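Local coordinates for protein glycosyltransferase (Streptomyces halstedii, PDB 3WAD) that is a glycosyltransferase of the GT-B fold, in which two Rossmann-like domains face each other across a cleft, at residues M160-N165 and P216-A221; A139-G144 and T196-T201; I102-A107 and A181-T186. One frame throughout, in Å; residues are numbered along the deposited sequence.

Interaction 1: M160-N165 and P216-A221; sequences MRDHFN and PSEQPA
Asp162, on helix 156-168, holds out its carboxylate to the backbone N of Glu218. Its partner is the loop that leads into strand 221-222 at the edge of the parallel sheet in the N-terminal Rossmann-like domain of this GT-B fold. The short side chain, with CG beside the backbone N, points OD2 at the loop, where Glu218 N donates a hydrogen bond of 3.2 Å to Asp162 OD2. The bond is nearly straight (N-H...O 173°), yet the N-H comes down on OD2 from above the carboxylate, 45° out of its plane. Two waters give OD2 further bonds: one also meets Ser217 OG, the other Pro216 O, so a single oxygen gathers three donors and is well satisfied although Asp162 is buried.

The extended chain of Glu218 slides past Asp162 in the opposite direction, the two carboxylate planes 35° apart, with Glu218 CB 3.7 Å from Asp162 OD2. Asp162 OD2 and Glu218 OE2 are 4.5 Å apart, a like-charged pair whose mutual cost is probably eased by the surrounding donors. Serine suits the start of the turn, because Ser217 OG accepts from Gln219 N, two residues on, at 3.1 Å and closes an ST turn. A water bridges the two acidic residues, donating both to Glu218 OE2 and to Asp162 O, each at 2.7 Å.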
# COMPACT_ATOMS: atom_id res chain seq x y z
N MET B 160 21.81 16.33 19.08
CA MET B 160 22.15 16.43 20.48
C MET B 160 23.15 15.30 20.85
O MET B 160 23.97 15.47 21.76
CB MET B 160 20.88 16.26 21.36
CG MET B 160 19.77 17.28 21.06
SD MET B 160 20.05 18.75 22.04
CE MET B 160 18.90 18.41 23.36
N ARG B 161 22.97 14.12 20.26
CA ARG B 161 23.82 12.99 20.70
C ARG B 161 25.31 13.24 20.32
O ARG B 161 26.23 12.89 21.07
CB ARG B 161 23.36 11.67 20.08
CG ARG B 161 24.27 10.53 20.51
CD ARG B 161 24.11 10.31 21.98
NE ARG B 161 24.64 9.01 22.42
CZ ARG B 161 24.79 8.64 23.68
NH1 ARG B 161 24.34 9.42 24.67
NH2 ARG B 161 25.29 7.41 23.97
N ASP B 162 25.51 13.81 19.15
CA ASP B 162 26.87 14.16 18.70
C ASP B 162 27.52 15.14 19.66
O ASP B 162 28.68 14.89 20.09
CB ASP B 162 26.86 14.68 17.30
CG ASP B 162 26.66 13.60 16.31
OD1 ASP B 162 26.77 12.36 16.65
OD2 ASP B 162 26.33 13.97 15.18
N HIS B 163 26.79 16.20 20.01
CA HIS B 163 27.28 17.19 20.96
C HIS B 163 27.61 16.49 22.25
O HIS B 163 28.71 16.70 22.78
CB HIS B 163 26.23 18.26 21.32
CG HIS B 163 26.08 19.36 20.33
ND1 HIS B 163 27.01 20.36 20.16
CD2 HIS B 163 25.04 19.68 19.50
CE1 HIS B 163 26.60 21.20 19.22
NE2 HIS B 163 25.40 20.81 18.82
N PHE B 164 26.67 15.70 22.77
CA PHE B 164 26.88 14.99 24.02
C PHE B 164 28.10 14.09 24.01
O PHE B 164 28.83 14.00 25.03
CB PHE B 164 25.67 14.12 24.39
CG PHE B 164 25.75 13.53 25.75
CD1 PHE B 164 25.53 14.32 26.86
CD2 PHE B 164 26.01 12.19 25.93
CE1 PHE B 164 25.52 13.80 28.14
CE2 PHE B 164 26.04 11.63 27.22
CZ PHE B 164 25.80 12.43 28.32
N ASN B 165 28.32 13.40 22.87
CA ASN B 165 29.44 12.45 22.86
C ASN B 165 30.78 13.22 22.75
O ASN B 165 31.75 12.78 23.34
CB ASN B 165 29.36 11.41 21.72
CG ASN B 165 28.22 10.42 21.86
OD1 ASN B 165 27.75 10.12 22.95
ND2 ASN B 165 27.74 9.92 20.73
N PRO B 216 24.19 19.00 10.06
CA PRO B 216 25.44 18.20 9.90
C PRO B 216 25.43 17.04 10.88
O PRO B 216 24.91 17.16 12.00
CB PRO B 216 26.58 19.20 10.24
CG PRO B 216 25.94 20.35 10.98
CD PRO B 216 24.48 20.41 10.43
N SER B 217 25.91 15.89 10.44
CA SER B 217 25.95 14.72 11.29
C SER B 217 27.39 14.17 11.30
O SER B 217 28.08 14.25 10.34
CB SER B 217 24.97 13.65 10.77
OG SER B 217 24.94 12.50 11.61
N GLU B 218 27.85 13.65 12.41
CA GLU B 218 29.12 12.97 12.47
C GLU B 218 28.94 11.56 11.92
O GLU B 218 29.87 10.77 11.89
CB GLU B 218 29.63 12.93 13.91
CG GLU B 218 30.26 14.27 14.39
CD GLU B 218 30.84 14.15 15.79
OE1 GLU B 218 31.66 13.22 16.01
OE2 GLU B 218 30.49 14.97 16.68
N GLN B 219 27.72 11.23 11.50
CA GLN B 219 27.46 9.94 10.87
C GLN B 219 26.81 10.08 9.48
O GLN B 219 26.21 11.11 9.13
CB GLN B 219 26.69 9.02 11.83
CG GLN B 219 27.54 8.52 13.03
CD GLN B 219 27.55 9.46 14.25
OE1 GLN B 219 26.54 10.11 14.57
NE2 GLN B 219 28.69 9.52 14.94
N PRO B 220 26.98 9.06 8.64
CA PRO B 220 26.35 9.24 7.34
C PRO B 220 24.86 8.83 7.47
O PRO B 220 24.45 8.14 8.44
CB PRO B 220 27.17 8.32 6.43
CG PRO B 220 28.23 7.66 7.31
CD PRO B 220 27.73 7.79 8.71
N ALA B 221 24.04 9.31 6.54
CA ALA B 221 22.58 9.12 6.54
C ALA B 221 22.28 8.83 5.12
O ALA B 221 22.80 9.53 4.25
CB ALA B 221 21.84 10.43 6.91
O HOH W 1 23.83 13.29 13.84
O HOH W 2 30.46 13.33 18.81
O HOH W 3 25.95 16.54 14.74

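Interaction 2: A139-G144 and T196-T201; sequences AAEAVG and TESLVT
Glu141 meets Leu199 and Ser198 with different parts of one side chain. Its methylene CG rests against a single methyl branch, Leu199 CD2, at 3.6 Å, the two side chains crossing at a slant. The chain bends at chi2 (-93°), about the CB-CG bond, and brings Glu141 OE1 to 3.3 Å from Ser198 OG, where a weak hydrogen bond is possible but not settled. Glutamate suits the place because its aliphatic part packs on leucine while its end stays polar.

The stronger polar partner of OE1 is His147, whose NE2 bonds to it from the start of strand 147-150. The contact lies in the N-terminal Rossmann-like domain: helix 135-141 leads into strand 147-150 of the parallel sheet, and short helix 198-201 packs beside Glu141 of that helix.

Further out, Ser198 OG is also engaged by Thr196, two residues earlier. This OG sits between its own backbone N and carbonyl carbon (chi1 71°), and Ser198 OG shares a 2.8 Å hydrogen bond with Thr196 OG1 in which either hydroxyl could be donor. Leu199 is backed by Val193, which also touches Glu141, and by Leu184 of helix 179-188. The turn from Thr196 to Leu199 is closed by Leu199 N, which donates to Thr196 O at 3.0 Å.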
# COMPACT_ATOMS: atom_id res chain seq x y z
N ALA B 139 15.41 -5.59 19.48
CA ALA B 139 14.98 -6.78 18.75
C ALA B 139 16.03 -7.18 17.68
O ALA B 139 16.38 -8.38 17.59
CB ALA B 139 13.62 -6.58 18.11
N ALA B 140 16.56 -6.20 16.92
CA ALA B 140 17.49 -6.44 15.82
C ALA B 140 18.79 -7.09 16.25
O ALA B 140 19.37 -7.87 15.47
CB ALA B 140 17.85 -5.17 15.08
N GLU B 141 19.25 -6.69 17.42
CA GLU B 141 20.53 -7.09 17.95
C GLU B 141 20.44 -8.43 18.67
O GLU B 141 21.44 -9.03 19.01
CB GLU B 141 21.01 -6.03 18.94
CG GLU B 141 21.32 -4.72 18.20
CD GLU B 141 22.75 -4.58 17.79
OE1 GLU B 141 23.11 -3.49 17.24
OE2 GLU B 141 23.51 -5.56 18.03
N ALA B 142 19.22 -8.88 18.96
CA ALA B 142 19.06 -10.19 19.51
C ALA B 142 19.34 -11.21 18.39
O ALA B 142 19.53 -12.36 18.66
CB ALA B 142 17.68 -10.30 20.10
N VAL B 143 19.49 -10.77 17.16
CA VAL B 143 19.57 -11.68 16.04
C VAL B 143 20.60 -11.22 14.96
O VAL B 143 20.51 -11.62 13.73
CB VAL B 143 18.10 -12.02 15.42
CG1 VAL B 143 17.08 -12.48 16.52
CG2 VAL B 143 17.51 -10.89 14.59
N GLY B 144 21.51 -10.30 15.38
CA GLY B 144 22.51 -9.72 14.47
C GLY B 144 21.90 -9.31 13.15
O GLY B 144 22.54 -9.44 12.03
N THR B 196 25.60 -0.95 22.76
CA THR B 196 26.57 -0.38 21.84
C THR B 196 25.98 0.97 21.45
O THR B 196 24.75 1.16 21.58
CB THR B 196 26.64 -1.16 20.53
OG1 THR B 196 25.29 -1.49 20.07
CG2 THR B 196 27.45 -2.46 20.69
N GLU B 197 26.80 1.83 20.86
CA GLU B 197 26.34 3.12 20.40
C GLU B 197 25.35 2.96 19.23
O GLU B 197 24.49 3.79 18.97
CB GLU B 197 27.53 4.02 20.04
CG GLU B 197 27.16 5.45 19.56
CD GLU B 197 26.45 6.36 20.63
OE1 GLU B 197 26.47 6.02 21.83
OE2 GLU B 197 25.88 7.43 20.26
N SER B 198 25.45 1.84 18.54
CA SER B 198 24.58 1.61 17.42
C SER B 198 23.13 1.38 17.92
O SER B 198 22.20 1.51 17.15
CB SER B 198 25.12 0.43 16.62
OG SER B 198 24.90 -0.69 17.43
N LEU B 199 22.92 1.12 19.21
CA LEU B 199 21.55 1.02 19.77
C LEU B 199 20.86 2.40 19.80
O LEU B 199 19.63 2.51 19.80
CB LEU B 199 21.53 0.45 21.21
CG LEU B 199 21.97 -1.03 21.29
CD1 LEU B 199 21.90 -1.44 22.70
CD2 LEU B 199 21.05 -1.94 20.42
N VAL B 200 21.69 3.44 19.84
CA VAL B 200 21.18 4.79 19.94
C VAL B 200 20.77 5.32 18.61
O VAL B 200 19.70 5.95 18.48
CB VAL B 200 22.23 5.77 20.56
CG1 VAL B 200 21.69 7.19 20.41
CG2 VAL B 200 22.45 5.42 22.07
N THR B 201 21.63 5.10 17.60
CA THR B 201 21.38 5.72 16.32
C THR B 201 21.22 4.83 15.09
O THR B 201 20.98 5.36 13.97
CB THR B 201 22.41 6.79 16.06
OG1 THR B 201 23.70 6.21 16.26
CG2 THR B 201 22.18 8.08 17.04

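Interaction 3: I102-A107 and A181-T186; sequences IYEYMA and ADWLAT
Trp183 reaches across from helix 179-188 to Glu104 and Tyr103, two consecutive residues of helix 89-106, and meets one by a polar bond and the other by packing. The polar part is the indole N-H: Trp183 NE1 donates to Glu104 OE1 over 3.0 Å, with a nearly straight N-H...O angle of 171°. The oxygen lies close to the ring plane, at the edge of the indole, which is where its N-H points. Seen from the glutamate, the donor arrives on the anti side of OE1 and somewhat out of the carboxylate plane; ring and carboxylate planes stand almost at right angles (89°). Glu104 CG lies opposite the backbone N across the CA-CB bond, and the chain then bends at chi2 (72°), which folds the carboxylate back to this edge. The same OE1 forms a salt bridge with Lys187, its strongest polar partner, so a cation and a neutral donor share one oxygen, an arrangement likely to steady the negative charge.

The apolar part lies at the six-membered end of the indole. Trp183 CH2 is 3.7 Å from Tyr103 CB, while the phenol continues away from the contact toward an edge-to-face meeting with Trp157. Tryptophan suits this place because its long ring spans the gap with a donor near one end and carbon at the other. Leu184 CD2 lies 3.7 Å above one face of the Trp183 indole, offset toward its rim.

Tyr134, in the loop between strand 126-130 and helix 135-141, also meets the Trp183 ring, while Leu184 packs on Leu199 and Val200 of helix 198-201.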
# COMPACT_ATOMS: atom_id res chain seq x y z
N ILE B 102 10.28 8.80 28.72
CA ILE B 102 9.18 8.91 27.79
C ILE B 102 9.23 7.83 26.66
O ILE B 102 8.19 7.26 26.25
CB ILE B 102 9.24 10.30 27.15
CG1 ILE B 102 8.93 11.32 28.24
CG2 ILE B 102 8.27 10.37 25.95
CD1 ILE B 102 9.34 12.79 27.89
N TYR B 103 10.43 7.55 26.16
CA TYR B 103 10.50 6.67 25.00
C TYR B 103 10.32 5.25 25.47
O TYR B 103 9.76 4.43 24.76
CB TYR B 103 11.81 6.85 24.23
CG TYR B 103 11.92 8.19 23.46
CD1 TYR B 103 10.77 8.93 23.13
CD2 TYR B 103 13.20 8.71 23.08
CE1 TYR B 103 10.86 10.14 22.44
CE2 TYR B 103 13.30 9.97 22.38
CZ TYR B 103 12.13 10.65 22.05
OH TYR B 103 12.20 11.87 21.35
N GLU B 104 10.72 4.98 26.71
CA GLU B 104 10.45 3.70 27.30
C GLU B 104 8.96 3.43 27.38
O GLU B 104 8.50 2.32 27.04
CB GLU B 104 11.09 3.55 28.68
CG GLU B 104 10.67 2.20 29.34
CD GLU B 104 11.33 0.99 28.70
OE1 GLU B 104 12.25 1.11 27.80
OE2 GLU B 104 10.87 -0.13 29.08
N TYR B 105 8.23 4.43 27.89
CA TYR B 105 6.76 4.40 27.95
C TYR B 105 6.14 4.07 26.57
O TYR B 105 5.16 3.34 26.49
CB TYR B 105 6.27 5.78 28.40
CG TYR B 105 4.79 5.85 28.59
CD1 TYR B 105 4.22 5.68 29.86
CD2 TYR B 105 3.97 6.13 27.51
CE1 TYR B 105 2.84 5.76 30.04
CE2 TYR B 105 2.58 6.19 27.67
CZ TYR B 105 2.04 6.00 28.93
OH TYR B 105 0.71 6.12 29.08
N MET B 106 6.69 4.66 25.52
CA MET B 106 6.22 4.51 24.14
C MET B 106 6.57 3.17 23.47
O MET B 106 5.97 2.86 22.43
CB MET B 106 6.76 5.66 23.25
CG MET B 106 6.01 6.93 23.50
SD MET B 106 7.01 8.36 23.04
CE MET B 106 7.32 8.04 21.30
N ALA B 107 7.56 2.44 24.01
CA ALA B 107 7.93 1.08 23.54
C ALA B 107 8.41 0.26 24.75
O ALA B 107 9.62 0.09 24.99
CB ALA B 107 8.98 1.12 22.39
N ALA B 181 22.97 5.10 27.99
CA ALA B 181 23.66 3.84 28.11
C ALA B 181 23.03 3.10 29.23
O ALA B 181 22.88 1.89 29.18
CB ALA B 181 25.19 4.07 28.42
N ASP B 182 22.67 3.80 30.29
CA ASP B 182 22.04 3.12 31.40
C ASP B 182 20.66 2.61 30.93
O ASP B 182 20.29 1.47 31.19
CB ASP B 182 21.88 4.04 32.57
CG ASP B 182 23.22 4.42 33.23
OD1 ASP B 182 24.27 4.02 32.70
OD2 ASP B 182 23.20 5.16 34.25
N TRP B 183 19.91 3.46 30.24
CA TRP B 183 18.58 3.06 29.73
C TRP B 183 18.62 1.86 28.83
O TRP B 183 17.96 0.89 29.12
CB TRP B 183 17.89 4.21 29.03
CG TRP B 183 16.63 3.81 28.31
CD1 TRP B 183 15.56 3.01 28.77
CD2 TRP B 183 16.24 4.31 27.04
NE1 TRP B 183 14.59 2.94 27.78
CE2 TRP B 183 14.98 3.74 26.73
CE3 TRP B 183 16.84 5.16 26.12
CZ2 TRP B 183 14.34 3.98 25.52
CZ3 TRP B 183 16.20 5.43 24.94
CH2 TRP B 183 14.94 4.87 24.66
N LEU B 184 19.43 1.92 27.78
CA LEU B 184 19.44 0.92 26.73
C LEU B 184 20.19 -0.38 27.10
O LEU B 184 19.81 -1.44 26.59
CB LEU B 184 19.96 1.47 25.40
CG LEU B 184 19.09 2.54 24.74
CD1 LEU B 184 19.80 3.15 23.53
CD2 LEU B 184 17.72 1.95 24.28
N ALA B 185 21.18 -0.30 27.98
CA ALA B 185 21.76 -1.52 28.56
C ALA B 185 20.67 -2.28 29.35
O ALA B 185 20.49 -3.52 29.21
CB ALA B 185 22.94 -1.19 29.46
N THR B 186 19.97 -1.52 30.19
CA THR B 186 18.81 -2.02 30.93
C THR B 186 17.70 -2.63 30.04
O THR B 186 17.19 -3.73 30.33
CB THR B 186 18.15 -0.90 31.74
OG1 THR B 186 19.06 -0.51 32.76
CG2 THR B 186 16.88 -1.38 32.51

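Overall arrangement
All three interactions lie in the N-terminal Rossmann-like domain. Along the chain the first segments come in the order 102-107, 139-144, 160-165 and the second ones 181-186, 196-201, 216-221, so every pair crosses every other. Interaction 2 is the middle member: its centre is about 13 Å from that of interaction 3 and about 17 Å from that of interaction 1, and it touches both, through Leu184 on one side and the Arg161 to Glu197 salt bridge on the other. Interactions 1 and 3 have centres about 20 Å apart and do not touch. Together these contacts join helices 89-106, 135-141, 156-168, 179-188 and 198-201 beside the parallel sheet.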